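Local coordinates for protein MS5a (Brassica napus, PDB 6L77) that is of unknown molecular function but is linked to meiosis and probably enhances papain activity through its cystatin-like folds, at residues G21-N26 with I139-E144. Numbering follows the deposited sequence.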
loop_
_atom_site.group_PDB
_atom_site.type_symbol
_atom_site.label_atom_id
_atom_site.label_comp_id
_atom_site.label_asym_id
_atom_site.label_seq_id
_atom_site.Cartn_x
_atom_site.Cartn_y
_atom_site.Cartn_z
ATOM N N GLY A 21 4.781 -6.904 -1.490
ATOM C CA GLY A 21 6.056 -7.502 -1.136
ATOM C C GLY A 21 7.213 -6.876 -1.892
ATOM O O GLY A 21 8.273 -6.625 -1.320
ATOM N N LEU A 22 7.036 -6.647 -3.199
ATOM C CA LEU A 22 8.095 -5.990 -3.961
ATOM C C LEU A 22 8.328 -4.569 -3.468
ATOM O O LEU A 22 9.472 -4.096 -3.450
ATOM C CB LEU A 22 7.743 -5.994 -5.446
ATOM C CG LEU A 22 7.804 -7.386 -6.086
ATOM C CD1 LEU A 22 7.321 -7.284 -7.490
ATOM C CD2 LEU A 22 9.236 -7.906 -6.071
ATOM N N HIS A 23 7.252 -3.882 -3.061
ATOM C CA HIS A 23 7.354 -2.544 -2.471
ATOM C C HIS A 23 8.221 -2.555 -1.212
ATOM O O HIS A 23 9.108 -1.709 -1.042
ATOM C CB HIS A 23 5.923 -2.047 -2.182
ATOM C CG HIS A 23 5.814 -0.936 -1.182
ATOM N ND1 HIS A 23 6.558 0.225 -1.248
ATOM C CD2 HIS A 23 4.985 -0.789 -0.118
ATOM C CE1 HIS A 23 6.211 1.025 -0.251
ATOM N NE2 HIS A 23 5.255 0.434 0.447
ATOM N N ARG A 24 7.970 -3.495 -0.309
ATOM C CA ARG A 24 8.757 -3.573 0.921
ATOM C C ARG A 24 10.226 -3.822 0.608
ATOM O O ARG A 24 11.110 -3.108 1.101
ATOM C CB ARG A 24 8.190 -4.679 1.825
ATOM C CG ARG A 24 9.033 -4.984 3.072
ATOM C CD ARG A 24 8.334 -5.965 3.998
ATOM N NE ARG A 24 9.117 -6.227 5.211
ATOM C CZ ARG A 24 9.991 -7.219 5.340
ATOM N NH1 ARG A 24 10.195 -8.063 4.340
ATOM N NH2 ARG A 24 10.652 -7.380 6.477
ATOM N N TYR A 25 10.501 -4.804 -0.254
ATOM C CA TYR A 25 11.882 -5.113 -0.634
ATOM C C TYR A 25 12.555 -3.930 -1.321
ATOM O O TYR A 25 13.665 -3.530 -0.953
ATOM C CB TYR A 25 11.905 -6.334 -1.559
ATOM C CG TYR A 25 13.295 -6.781 -1.914
ATOM C CD1 TYR A 25 14.017 -7.616 -1.061
ATOM C CD2 TYR A 25 13.892 -6.372 -3.105
ATOM C CE1 TYR A 25 15.301 -8.033 -1.388
ATOM C CE2 TYR A 25 15.174 -6.783 -3.438
ATOM C CZ TYR A 25 15.869 -7.612 -2.575
ATOM O OH TYR A 25 17.141 -8.029 -2.899
ATOM N N ASN A 26 11.903 -3.372 -2.341
ATOM C CA ASN A 26 12.516 -2.286 -3.106
ATOM C C ASN A 26 12.839 -1.093 -2.220
ATOM O O ASN A 26 13.874 -0.439 -2.397
ATOM C CB ASN A 26 11.594 -1.833 -4.237
ATOM C CG ASN A 26 11.599 -2.782 -5.406
ATOM O OD1 ASN A 26 12.593 -3.475 -5.662
ATOM N ND2 ASN A 26 10.493 -2.808 -6.142
ATOM N N ILE A 139 2.274 5.180 -3.538
ATOM C CA ILE A 139 1.063 5.937 -3.250
ATOM C C ILE A 139 -0.091 5.402 -4.089
ATOM O O ILE A 139 -1.169 5.099 -3.567
ATOM C CB ILE A 139 1.315 7.435 -3.487
ATOM C CG1 ILE A 139 2.331 7.944 -2.455
ATOM C CG2 ILE A 139 0.016 8.244 -3.436
ATOM C CD1 ILE A 139 2.798 9.379 -2.728
ATOM N N ARG A 140 0.138 5.227 -5.396
ATOM C CA ARG A 140 -0.885 4.626 -6.246
ATOM C C ARG A 140 -1.233 3.216 -5.785
ATOM O O ARG A 140 -2.406 2.826 -5.794
ATOM C CB ARG A 140 -0.434 4.597 -7.709
ATOM C CG ARG A 140 -1.367 3.745 -8.600
ATOM C CD ARG A 140 -1.093 3.938 -10.079
ATOM N NE ARG A 140 0.323 3.817 -10.405
ATOM C CZ ARG A 140 0.941 2.667 -10.649
ATOM N NH1 ARG A 140 0.264 1.526 -10.598
ATOM N NH2 ARG A 140 2.238 2.656 -10.940
ATOM N N LEU A 141 -0.223 2.434 -5.384
ATOM C CA LEU A 141 -0.482 1.099 -4.851
ATOM C C LEU A 141 -1.459 1.138 -3.676
ATOM O O LEU A 141 -2.411 0.345 -3.621
ATOM C CB LEU A 141 0.837 0.450 -4.423
ATOM C CG LEU A 141 0.701 -0.930 -3.757
ATOM C CD1 LEU A 141 0.021 -1.917 -4.695
ATOM C CD2 LEU A 141 2.065 -1.444 -3.363
ATOM N N TYR A 142 -1.230 2.038 -2.709
ATOM C CA TYR A 142 -2.107 2.048 -1.538
ATOM C C TYR A 142 -3.515 2.474 -1.930
ATOM O O TYR A 142 -4.500 1.931 -1.411
ATOM C CB TYR A 142 -1.562 2.959 -0.434
ATOM C CG TYR A 142 -0.252 2.533 0.233
ATOM C CD1 TYR A 142 0.535 1.499 -0.283
ATOM C CD2 TYR A 142 0.192 3.183 1.384
ATOM C CE1 TYR A 142 1.740 1.128 0.344
ATOM C CE2 TYR A 142 1.385 2.827 2.006
ATOM C CZ TYR A 142 2.155 1.806 1.480
ATOM O OH TYR A 142 3.334 1.467 2.096
HETATM N N MSE A 143 -3.633 3.414 -2.868
HETATM C CA MSE A 143 -4.950 3.766 -3.421
HETATM C C MSE A 143 -5.638 2.561 -4.077
HETATM O O MSE A 143 -6.827 2.306 -3.865
HETATM C CB MSE A 143 -4.822 4.894 -4.453
HETATM C CG MSE A 143 -6.124 5.171 -5.218
HETATM SE SE MSE A 143 -5.873 6.448 -6.697
HETATM C CE MSE A 143 -4.604 5.420 -7.782
ATOM N N GLU A 144 -4.878 1.818 -4.884
ATOM C CA GLU A 144 -5.460 0.677 -5.586
ATOM C C GLU A 144 -5.950 -0.388 -4.614
ATOM O O GLU A 144 -7.030 -0.963 -4.804
ATOM C CB GLU A 144 -4.442 0.101 -6.569
ATOM C CG GLU A 144 -4.237 1.022 -7.757
ATOM C CD GLU A 144 -3.194 0.522 -8.737
ATOM O OE1 GLU A 144 -2.500 -0.474 -8.428
ATOM O OE2 GLU A 144 -3.071 1.137 -9.817
#
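His23 reaches from helix 12-29 to Leu141 and Tyr142 of helix 138-150. Its CB points at the second helix and rests 4.1 Å from Leu141 CD2. Leu141 also points its CB at helix 12-29, and its CD2 does the touching. Beyond CB, CG stands opposite the backbone N (chi1 160°), which carries the imidazole toward the tyrosine. CD2 of His23 lies 3.8 Å from Tyr142 CE1, at the edge of the phenol ring. CE1 of His23 lies 3.7 Å from Tyr142 OH, which sits off the NE2 end of the imidazole. At the tip, His23 NE2 and Tyr142 OH form a hydrogen bond of 2.7 Å. Either group could be the donor, and the angle at the hydrogen is 151°. The hydroxyl sits near the imidazole plane, and NE2 sits near the phenol plane. The two rings are nonetheless steeply turned, with their planes at 74°.

Tyr142 OH has a second partner, Arg210 NE on strand 201-212, so two hydrogen bonds hold this buried oxygen. The nearby positive charge may make the hydroxyl a better donor to the histidine. Trp138 meets both rings.

The nearest CA atoms, of His23 and Leu141, are 9.0 Å apart, so side chains alone make the contact. Arg24 and Tyr142 both touch strand 219-227, so both helices pack against the antiparallel sheet, consistent with a cystatin-like fold.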